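Local coordinates for ethanolamine kinase Pv091845 (Plasmodium vivax, PDB 2QG7), which probably catalyses the ATP-dependent phosphorylation of ethanolamine, the first step of phosphatidylethanolamine synthesis from this precursor, at residues D[57-60]-D[61-65]; D[186-190]-D[191-195]; D[401-404]-D[405-409]; D[446-449]-D[450-453]. All blocks are in the same frame, centred on the assembly; numbering follows the deposited sequence.

All four contacts are local, each joining two directly successive segments, and they follow one another along the chain without nesting or crossing. Contact 1 closes a turn in the loop before helix 65-75, far out on the N-terminal side. Contact 2 comes after the five-stranded antiparallel sheet and leads from strand 186-187 into helix 190-194, by a capping box. Contact 3 is a turn-to-turn contact within helix 400-410, and contact 4 is the bend between helices 438-448 and 452-455, packed against the second subunit. The centres of contacts 2, 3 and 4 lie about 23 to 24 Å apart, whereas contact 1 is on the opposite side of the chain's centre from contacts 3 and 4.

Contact 1: residues D[57-60]-D[61-65]; sequences LRIL and EGEDR
Glu63 folds its carboxylate back onto the backbone of Leu60, where Leu60 N donates to Glu63 OE2 at 3.1 Å with an N-H...O angle of 154°. The donor comes from above the carboxylate plane, 52° out of it. In return Glu63 N gives a weak hydrogen bond of 3.3 Å to Leu60 O, the closing bond of a type II turn from Leu60 to Glu63, so the two residues are tied by one side-chain and one backbone bond. Glu63 reaches this place because CG stands beside its own backbone N (chi1 -52°) and the chain is extended beyond it; the side chains of Leu60 and Glu63 then run side by side, pointing the same way, and Glu63 CG lies 3.5 Å from Leu60 O. Gly62, at the third position of the turn, takes a positive phi with no CB to crowd the carbonyl of Glu61. A second, van der Waals contact spans the loop: Ile59 CD1 sits 3.9 Å from Arg65 CG and 3.7 Å from Arg65 O, the two side chains crossing at about a right angle. Between Glu63 and Arg65, Asp64 is the N-cap of helix 65-75, its OD2 accepting weakly from Glu67 N, while Glu63 OE1 makes a long, weak ion pair with Lys68. The turn is thus a lead-in to that helix. Ile59 packs on Lys68 and Leu72 of helix 65-75 and on Tyr93 of helix 84-98, Arg65 lies on Leu96, and Leu57 O bonds to Tyr93 OH, placing this surface loop against both helices.

Contact 2: residues D[186-190]-D[191-195]; sequences YALSR and EDIKN
Arg190 and Glu191 cross obliquely at the start of helix 190-194. The Arg190 chain is extended from CG to NE, and Glu191 OE1 sits at the edge of its guanidinium in a long salt bridge, 3.9 Å from Arg190 NE, the two planes 57° apart. Glu191 OE2 lies 3.7 Å from Arg190 CG and 3.4 Å from Ser189 CB. Asp192, the third main partner, turns back over Ser189 in a capping box. Ser189 N donates to Asp192 OD1 at 3.1 Å, nearly straight at 168° and from above the carboxylate plane; Asp192 N donates to Ser189 OG at 3.3 Å. With chi1 58°, OG lies between the backbone N and the carbonyl carbon of Ser189 and faces Asp192 N. Ser189 O takes Ile193 N at 3.2 Å, in the carbonyl plane. The Asp192 carboxylate also brushes Leu188, whose CD2 is 3.8 Å from OD1, and through OD2 it holds weakly a water that also bonds Tyr186 OH, itself paired with Asn304. Asp192 N and Ile193 N are therefore met by oxygens of Ser189, and a carboxylate close to the N terminus probably gains from the helix dipole; the long Arg190-Glu191 pair probably contributes only weakly, since Asp377 is the guanidinium's stronger partner.

Contact 3: residues D[401-404]-D[405-409]; sequences ELIN and QLIRE
Leu402 and Ile403 hand their carbonyls on to the next turn of helix 400-410. Ile407 N meets Ile403 O at 3.0 Å, almost straight (167°) and in the carbonyl plane, a standard alpha-helical bond. Arg408 N to Asn404 O, 3.2 Å, is similarly straight, but its donor stands above the carbonyl plane, 37° out of it. The preceding turn is looser: Leu406 N is shared between Leu402 O and Ile403 O, both bonds weak, and Gln405 N bonds weakly to Leu402 O. Among the side chains, Asn404 and Ile407 lie side by side and point the same way, with Asn404 OD1 3.6 Å from Ile407 CD1. Ile407 has CG1 beside its backbone N (chi1 -67°), which lays CG1 over Ile403 O at 3.4 Å and carries CD1 to 4.3 Å from Ile403 CG2. Gln405 CB lies 3.1 Å from Glu401 O. Ile403, Asn404, Leu406 and Ile407 face helix 384-395: Ile403 and Asn404 pack on Tyr388, Ile407 on Glu387 and Leu406 on Tyr394. At its far end Glu409 bonds to Arg360 and Ser288, tying helix 400-410 to helix 360-369 and to the loop before strand 290-293.

Contact 4: residues D[446-449]-D[450-453]; sequences LTAS and CLPI
The carbonyl group of Thr447 is a flat group with a partner on each side of its plane: Cys450 N stands above one face, 60° out of the plane, and Leu451 CG lies off the oxygen on the opposite side. The first is a hydrogen bond, 3.0 Å from Cys450 N to Thr447 O with a C=O...N angle of 117°; the second is van der Waals contact, Leu451 CG lying 3.4 Å from Thr447 O. Near the plane, off the oxygen end, Leu451 N comes to 3.2 Å from Thr447 O, and it gives a weak bond of 3.3 Å to Ala448 O. Leu451 CG, beside its own backbone N (chi1 -75°), puts CD1 over the backbone of the previous turn, 3.8 Å from Ala448 CA. Cys450 SG packs alongside the end of helix 438-448, 3.8 Å from Leu446 O and 3.9 Å from Ser449 OG. The bonds from Cys450 N and Leu451 N each reach three residues back, in the link to the short helix 452-455, of which Leu451 is the N-cap residue. The bend is buried: Ala448 and Ser449 rest on His418 of helix 413-430, Ala448 and Leu451 on Trp378, and Ser449 O bonds Arg455 NE beyond the bend. Thr447, Cys450 and Leu451 also pack on Asn440, Leu266 and Ile439 of the second subunit, so the junction of helices 438-448 and 452-455 lies in the dimer interface.

Contact 1: residues D[57-60]-D[61-65]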
loop_
_atom_site.group_PDB
_atom_site.type_symbol
_atom_site.label_atom_id
_atom_site.label_comp_id
_atom_site.label_asym_id
_atom_site.label_seq_id
_atom_site.Cartn_x
_atom_site.Cartn_y
_atom_site.Cartn_z
ATOM N N LEU D 57 -32.299 23.723 -3.715
ATOM C CA LEU D 57 -32.946 23.751 -2.387
ATOM C C LEU D 57 -33.579 25.097 -2.012
ATOM O O LEU D 57 -33.953 25.327 -0.861
ATOM C CB LEU D 57 -31.944 23.305 -1.286
ATOM C CG LEU D 57 -31.240 21.943 -1.397
ATOM C CD1 LEU D 57 -30.234 21.758 -0.287
ATOM C CD2 LEU D 57 -32.236 20.759 -1.446
ATOM N N ARG D 58 -33.715 25.980 -2.992
ATOM C CA ARG D 58 -34.183 27.332 -2.744
ATOM C C ARG D 58 -35.692 27.352 -2.504
ATOM O O ARG D 58 -36.465 26.745 -3.247
ATOM C CB ARG D 58 -33.781 28.240 -3.919
ATOM C CG ARG D 58 -33.551 29.675 -3.515
ATOM C CD ARG D 58 -32.492 30.345 -4.377
ATOM N NE ARG D 58 -31.771 31.361 -3.595
ATOM C CZ ARG D 58 -30.503 31.716 -3.798
ATOM N NH1 ARG D 58 -29.956 32.633 -3.001
ATOM N NH2 ARG D 58 -29.779 31.162 -4.781
ATOM N N ILE D 59 -36.102 28.045 -1.450
ATOM C CA ILE D 59 -37.518 28.268 -1.170
ATOM C C ILE D 59 -37.847 29.765 -1.403
ATOM O O ILE D 59 -37.308 30.654 -0.725
ATOM C CB ILE D 59 -37.904 27.804 0.264
ATOM C CG1 ILE D 59 -37.736 26.298 0.390
ATOM C CG2 ILE D 59 -39.362 28.181 0.609
ATOM C CD1 ILE D 59 -37.843 25.795 1.800
ATOM N N LEU D 60 -38.730 30.023 -2.370
ATOM C CA LEU D 60 -39.060 31.387 -2.791
ATOM C C LEU D 60 -40.144 32.008 -1.919
ATOM O O LEU D 60 -40.848 31.302 -1.175
ATOM C CB LEU D 60 -39.424 31.447 -4.285
ATOM C CG LEU D 60 -38.444 30.654 -5.177
ATOM C CD1 LEU D 60 -39.038 30.347 -6.548
ATOM C CD2 LEU D 60 -37.122 31.353 -5.308
ATOM N N GLU D 61 -40.249 33.340 -2.007
ATOM C CA GLU D 61 -41.179 34.128 -1.199
ATOM C C GLU D 61 -42.606 33.675 -1.514
ATOM O O GLU D 61 -42.934 33.360 -2.675
ATOM C CB GLU D 61 -40.956 35.636 -1.469
ATOM C CG GLU D 61 -41.619 36.649 -0.491
ATOM C CD GLU D 61 -43.092 36.963 -0.854
ATOM O OE1 GLU D 61 -43.485 36.738 -2.043
ATOM O OE2 GLU D 61 -43.855 37.419 0.053
ATOM N N GLY D 62 -43.433 33.591 -0.467
ATOM C CA GLY D 62 -44.831 33.199 -0.630
ATOM C C GLY D 62 -45.127 31.694 -0.607
ATOM O O GLY D 62 -46.237 31.286 -0.282
ATOM N N GLU D 63 -44.147 30.871 -0.985
ATOM C CA GLU D 63 -44.271 29.426 -0.877
ATOM C C GLU D 63 -44.331 28.998 0.593
ATOM O O GLU D 63 -43.748 29.671 1.461
ATOM C CB GLU D 63 -43.114 28.732 -1.591
ATOM C CG GLU D 63 -42.920 29.197 -3.033
ATOM C CD GLU D 63 -41.921 28.310 -3.777
ATOM O OE1 GLU D 63 -42.215 28.008 -4.965
ATOM O OE2 GLU D 63 -40.850 27.921 -3.195
ATOM N N ASP D 64 -45.047 27.898 0.878
ATOM C CA ASP D 64 -45.114 27.382 2.253
ATOM C C ASP D 64 -43.798 26.675 2.574
ATOM O O ASP D 64 -43.465 25.652 1.948
ATOM C CB ASP D 64 -46.315 26.440 2.448
ATOM C CG ASP D 64 -46.480 25.979 3.915
ATOM O OD1 ASP D 64 -46.252 26.793 4.843
ATOM O OD2 ASP D 64 -46.849 24.800 4.148
ATOM N N ARG D 65 -43.044 27.242 3.524
ATOM C CA ARG D 65 -41.695 26.775 3.817
ATOM C C ARG D 65 -41.642 25.298 4.246
ATOM O O ARG D 65 -40.732 24.570 3.832
ATOM C CB ARG D 65 -41.009 27.674 4.839
ATOM C CG ARG D 65 -39.524 27.347 4.996
ATOM C CD ARG D 65 -38.828 28.162 6.080
ATOM N NE ARG D 65 -39.446 27.989 7.419
ATOM C CZ ARG D 65 -38.748 28.156 8.562
ATOM N NH1 ARG D 65 -37.380 28.487 8.541
ATOM N NH2 ARG D 65 -39.412 27.981 9.734
#

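Contact 2: residues D[186-190]-D[191-195]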
loop_
_atom_site.group_PDB
_atom_site.type_symbol
_atom_site.label_atom_id
_atom_site.label_comp_id
_atom_site.label_asym_id
_atom_site.label_seq_id
_atom_site.Cartn_x
_atom_site.Cartn_y
_atom_site.Cartn_z
ATOM N N TYR D 186 -14.047 12.308 22.137
ATOM C CA TYR D 186 -13.159 12.295 20.986
ATOM C C TYR D 186 -12.867 10.873 20.496
ATOM O O TYR D 186 -12.841 9.907 21.294
ATOM C CB TYR D 186 -11.883 13.081 21.297
ATOM C CG TYR D 186 -10.951 12.381 22.247
ATOM C CD1 TYR D 186 -11.076 12.567 23.621
ATOM C CD2 TYR D 186 -9.952 11.509 21.768
ATOM C CE1 TYR D 186 -10.198 11.919 24.523
ATOM C CE2 TYR D 186 -9.109 10.838 22.639
ATOM C CZ TYR D 186 -9.226 11.062 24.016
ATOM O OH TYR D 186 -8.392 10.431 24.895
ATOM N N ALA D 187 -12.661 10.744 19.188
ATOM C CA ALA D 187 -12.419 9.447 18.583
ATOM C C ALA D 187 -10.983 9.081 18.816
ATOM O O ALA D 187 -10.124 9.951 18.831
ATOM C CB ALA D 187 -12.719 9.459 17.124
ATOM N N LEU D 188 -10.741 7.787 19.027
ATOM C CA LEU D 188 -9.441 7.278 19.392
ATOM C C LEU D 188 -8.566 7.078 18.151
ATOM O O LEU D 188 -9.082 6.930 17.039
ATOM C CB LEU D 188 -9.596 5.950 20.162
ATOM C CG LEU D 188 -10.155 5.859 21.588
ATOM C CD1 LEU D 188 -9.731 4.508 22.123
ATOM C CD2 LEU D 188 -9.573 6.937 22.443
ATOM N N SER D 189 -7.246 7.067 18.358
ATOM C CA SER D 189 -6.294 6.816 17.284
ATOM C C SER D 189 -5.887 5.372 17.360
ATOM O O SER D 189 -6.193 4.714 18.341
ATOM C CB SER D 189 -5.066 7.730 17.412
ATOM O OG SER D 189 -4.412 7.562 18.661
ATOM N N ARG D 190 -5.223 4.856 16.337
ATOM C CA ARG D 190 -4.820 3.473 16.362
ATOM C C ARG D 190 -3.742 3.262 17.411
ATOM O O ARG D 190 -3.535 2.146 17.861
ATOM C CB ARG D 190 -4.381 2.985 14.972
ATOM C CG ARG D 190 -3.196 3.728 14.457
ATOM C CD ARG D 190 -2.613 3.167 13.211
ATOM N NE ARG D 190 -1.281 3.723 13.003
ATOM C CZ ARG D 190 -0.528 3.515 11.918
ATOM N NH1 ARG D 190 -1.000 2.750 10.919
ATOM N NH2 ARG D 190 0.693 4.073 11.848
ATOM N N GLU D 191 -3.056 4.325 17.815
ATOM C CA GLU D 191 -2.117 4.173 18.899
ATOM C C GLU D 191 -2.842 4.161 20.227
ATOM O O GLU D 191 -2.319 3.569 21.178
ATOM C CB GLU D 191 -0.943 5.195 18.887
ATOM C CG GLU D 191 -1.214 6.529 18.183
ATOM C CD GLU D 191 -1.185 6.428 16.628
ATOM O OE1 GLU D 191 -0.191 5.879 16.086
ATOM O OE2 GLU D 191 -2.139 6.908 15.953
ATOM N N ASP D 192 -4.033 4.782 20.307
ATOM C CA ASP D 192 -4.828 4.698 21.526
ATOM C C ASP D 192 -5.362 3.297 21.771
ATOM O O ASP D 192 -5.281 2.808 22.892
ATOM C CB ASP D 192 -5.983 5.689 21.526
ATOM C CG ASP D 192 -5.514 7.128 21.619
ATOM O OD1 ASP D 192 -6.228 8.015 21.104
ATOM O OD2 ASP D 192 -4.435 7.398 22.188
ATOM N N ILE D 193 -5.933 2.669 20.740
ATOM C CA ILE D 193 -6.491 1.331 20.876
ATOM C C ILE D 193 -5.476 0.255 21.243
ATOM O O ILE D 193 -5.834 -0.788 21.784
ATOM C CB ILE D 193 -7.386 0.906 19.652
ATOM C CG1 ILE D 193 -6.554 0.605 18.370
ATOM C CG2 ILE D 193 -8.538 1.933 19.477
ATOM C CD1 ILE D 193 -7.405 0.091 17.236
ATOM N N LYS D 194 -4.207 0.524 20.947
ATOM C CA LYS D 194 -3.111 -0.384 21.211
ATOM C C LYS D 194 -2.597 -0.184 22.637
ATOM O O LYS D 194 -1.991 -1.068 23.225
ATOM C CB LYS D 194 -1.991 -0.111 20.206
ATOM C CG LYS D 194 -0.783 -1.104 20.284
ATOM C CD LYS D 194 0.255 -0.737 19.243
ATOM C CE LYS D 194 1.488 -1.610 19.317
ATOM N NZ LYS D 194 1.190 -3.011 18.873
ATOM N N ASN D 195 -2.832 1.013 23.158
ATOM C CA ASN D 195 -2.472 1.428 24.516
ATOM C C ASN D 195 -3.248 0.635 25.594
ATOM O O ASN D 195 -4.482 0.632 25.603
ATOM C CB ASN D 195 -2.699 2.945 24.630
ATOM C CG ASN D 195 -2.381 3.489 25.988
ATOM O OD1 ASN D 195 -1.707 2.836 26.785
ATOM N ND2 ASN D 195 -2.875 4.695 26.271
HETATM O O HOH W 1 -5.879 9.702 23.870
#

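Contact 3: residues D[401-404]-D[405-409]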
loop_
_atom_site.group_PDB
_atom_site.type_symbol
_atom_site.label_atom_id
_atom_site.label_comp_id
_atom_site.label_asym_id
_atom_site.label_seq_id
_atom_site.Cartn_x
_atom_site.Cartn_y
_atom_site.Cartn_z
ATOM N N GLU D 401 -5.889 -20.244 31.653
ATOM C CA GLU D 401 -6.391 -21.355 30.817
ATOM C C GLU D 401 -7.595 -20.886 30.023
ATOM O O GLU D 401 -7.899 -21.414 28.934
ATOM C CB GLU D 401 -6.790 -22.603 31.648
ATOM C CG GLU D 401 -5.681 -23.223 32.541
ATOM C CD GLU D 401 -4.611 -24.018 31.729
ATOM O OE1 GLU D 401 -3.926 -24.906 32.326
ATOM O OE2 GLU D 401 -4.439 -23.751 30.503
ATOM N N LEU D 402 -8.314 -19.918 30.594
ATOM C CA LEU D 402 -9.499 -19.417 29.931
ATOM C C LEU D 402 -9.098 -18.329 28.917
ATOM O O LEU D 402 -9.636 -18.303 27.796
ATOM C CB LEU D 402 -10.548 -18.951 30.943
ATOM C CG LEU D 402 -11.970 -18.768 30.383
ATOM C CD1 LEU D 402 -12.591 -20.152 30.042
ATOM C CD2 LEU D 402 -12.882 -17.969 31.381
ATOM N N ILE D 403 -8.144 -17.473 29.331
ATOM C CA ILE D 403 -7.517 -16.491 28.456
ATOM C C ILE D 403 -6.816 -17.098 27.245
ATOM O O ILE D 403 -7.181 -16.765 26.113
ATOM C CB ILE D 403 -6.556 -15.566 29.187
ATOM C CG1 ILE D 403 -7.270 -14.885 30.346
ATOM C CG2 ILE D 403 -6.017 -14.492 28.226
ATOM C CD1 ILE D 403 -6.338 -14.200 31.333
ATOM N N ASN D 404 -5.861 -18.000 27.467
ATOM C CA ASN D 404 -5.151 -18.711 26.372
ATOM C C ASN D 404 -6.063 -19.472 25.404
ATOM O O ASN D 404 -5.741 -19.708 24.252
ATOM C CB ASN D 404 -4.089 -19.650 26.937
ATOM C CG ASN D 404 -2.881 -18.913 27.419
ATOM O OD1 ASN D 404 -2.761 -17.713 27.228
ATOM N ND2 ASN D 404 -1.960 -19.617 28.040
ATOM N N GLN D 405 -7.226 -19.832 25.875
ATOM C CA GLN D 405 -8.092 -20.643 25.081
ATOM C C GLN D 405 -8.853 -19.738 24.116
ATOM O O GLN D 405 -9.250 -20.179 23.012
ATOM C CB GLN D 405 -9.041 -21.367 26.033
ATOM C CG GLN D 405 -9.811 -22.484 25.422
ATOM C CD GLN D 405 -10.177 -23.565 26.429
ATOM O OE1 GLN D 405 -10.013 -23.384 27.693
ATOM N NE2 GLN D 405 -10.689 -24.712 25.868
ATOM N N LEU D 406 -9.096 -18.490 24.537
ATOM C CA LEU D 406 -9.722 -17.529 23.641
ATOM C C LEU D 406 -8.667 -16.918 22.670
ATOM O O LEU D 406 -8.992 -16.586 21.527
ATOM C CB LEU D 406 -10.529 -16.466 24.409
ATOM C CG LEU D 406 -11.261 -15.340 23.649
ATOM C CD1 LEU D 406 -12.190 -15.813 22.477
ATOM C CD2 LEU D 406 -12.057 -14.492 24.606
ATOM N N ILE D 407 -7.422 -16.804 23.140
ATOM C CA ILE D 407 -6.279 -16.514 22.271
ATOM C C ILE D 407 -6.212 -17.445 21.025
ATOM O O ILE D 407 -6.176 -16.958 19.895
ATOM C CB ILE D 407 -4.943 -16.483 23.059
ATOM C CG1 ILE D 407 -4.922 -15.299 24.027
ATOM C CG2 ILE D 407 -3.790 -16.340 22.131
ATOM C CD1 ILE D 407 -3.573 -15.153 24.802
ATOM N N ARG D 408 -6.263 -18.758 21.241
ATOM C CA ARG D 408 -6.313 -19.739 20.174
ATOM C C ARG D 408 -7.503 -19.559 19.236
ATOM O O ARG D 408 -7.391 -19.796 18.022
ATOM C CB ARG D 408 -6.382 -21.169 20.778
ATOM C CG ARG D 408 -5.080 -21.694 21.422
ATOM C CD ARG D 408 -4.322 -22.605 20.455
ATOM N NE ARG D 408 -5.067 -23.847 20.157
ATOM C CZ ARG D 408 -4.550 -24.898 19.502
ATOM N NH1 ARG D 408 -5.300 -25.977 19.281
ATOM N NH2 ARG D 408 -3.279 -24.873 19.061
ATOM N N GLU D 409 -8.654 -19.212 19.820
ATOM C CA GLU D 409 -9.932 -19.143 19.112
ATOM C C GLU D 409 -9.973 -18.021 18.075
ATOM O O GLU D 409 -10.650 -18.145 17.042
ATOM C CB GLU D 409 -11.037 -18.930 20.132
ATOM C CG GLU D 409 -12.441 -19.227 19.639
ATOM C CD GLU D 409 -13.485 -18.846 20.714
ATOM O OE1 GLU D 409 -13.497 -19.521 21.781
ATOM O OE2 GLU D 409 -14.309 -17.908 20.495
#

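Contact 4: residues D[446-449]-D[450-453]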
loop_
_atom_site.group_PDB
_atom_site.type_symbol
_atom_site.label_atom_id
_atom_site.label_comp_id
_atom_site.label_asym_id
_atom_site.label_seq_id
_atom_site.Cartn_x
_atom_site.Cartn_y
_atom_site.Cartn_z
ATOM N N LEU D 446 -6.620 -8.098 0.988
ATOM C CA LEU D 446 -6.562 -9.405 0.346
ATOM C C LEU D 446 -5.169 -9.988 0.304
ATOM O O LEU D 446 -5.042 -11.196 0.404
ATOM C CB LEU D 446 -7.113 -9.364 -1.069
ATOM C CG LEU D 446 -8.647 -9.308 -1.195
ATOM C CD1 LEU D 446 -9.081 -9.396 -2.672
ATOM C CD2 LEU D 446 -9.395 -10.388 -0.354
ATOM N N THR D 447 -4.140 -9.139 0.147
ATOM C CA THR D 447 -2.735 -9.534 0.203
ATOM C C THR D 447 -2.414 -10.046 1.619
ATOM O O THR D 447 -1.719 -11.055 1.777
ATOM C CB THR D 447 -1.778 -8.338 -0.185
ATOM O OG1 THR D 447 -2.057 -7.887 -1.516
ATOM C CG2 THR D 447 -0.331 -8.719 -0.146
ATOM N N ALA D 448 -2.882 -9.302 2.637
ATOM C CA ALA D 448 -2.724 -9.673 4.047
ATOM C C ALA D 448 -3.308 -11.040 4.383
ATOM O O ALA D 448 -2.787 -11.699 5.263
ATOM C CB ALA D 448 -3.297 -8.615 4.949
ATOM N N SER D 449 -4.365 -11.458 3.694
ATOM C CA SER D 449 -4.945 -12.753 3.899
ATOM C C SER D 449 -4.056 -13.893 3.402
ATOM O O SER D 449 -4.180 -15.024 3.871
ATOM C CB SER D 449 -6.299 -12.849 3.238
ATOM O OG SER D 449 -6.169 -12.895 1.832
ATOM N N CYS D 450 -3.150 -13.603 2.474
ATOM C CA CYS D 450 -2.177 -14.587 1.976
ATOM C C CYS D 450 -0.844 -14.470 2.673
ATOM O O CYS D 450 0.023 -15.300 2.423
ATOM C CB CYS D 450 -1.956 -14.404 0.471
ATOM S SG CYS D 450 -3.462 -14.566 -0.472
ATOM N N LEU D 451 -0.646 -13.459 3.513
ATOM C CA LEU D 451 0.690 -13.239 4.079
ATOM C C LEU D 451 1.023 -14.216 5.200
ATOM O O LEU D 451 0.156 -14.544 5.987
ATOM C CB LEU D 451 0.874 -11.825 4.599
ATOM C CG LEU D 451 1.069 -10.634 3.668
ATOM C CD1 LEU D 451 1.048 -9.371 4.505
ATOM C CD2 LEU D 451 2.367 -10.713 2.892
ATOM N N PRO D 452 2.289 -14.693 5.262
ATOM C CA PRO D 452 2.778 -15.620 6.286
ATOM C C PRO D 452 2.532 -15.173 7.722
ATOM O O PRO D 452 2.140 -15.993 8.565
ATOM C CB PRO D 452 4.283 -15.661 6.003
ATOM C CG PRO D 452 4.359 -15.523 4.519
ATOM C CD PRO D 452 3.376 -14.394 4.287
ATOM N N ILE D 453 2.769 -13.887 7.996
ATOM C CA ILE D 453 2.538 -13.326 9.316
ATOM C C ILE D 453 1.107 -13.526 9.809
ATOM O O ILE D 453 0.862 -13.478 11.004
ATOM C CB ILE D 453 2.919 -11.812 9.377
ATOM C CG1 ILE D 453 2.167 -11.018 8.292
ATOM C CG2 ILE D 453 4.463 -11.623 9.278
ATOM C CD1 ILE D 453 2.197 -9.539 8.509
#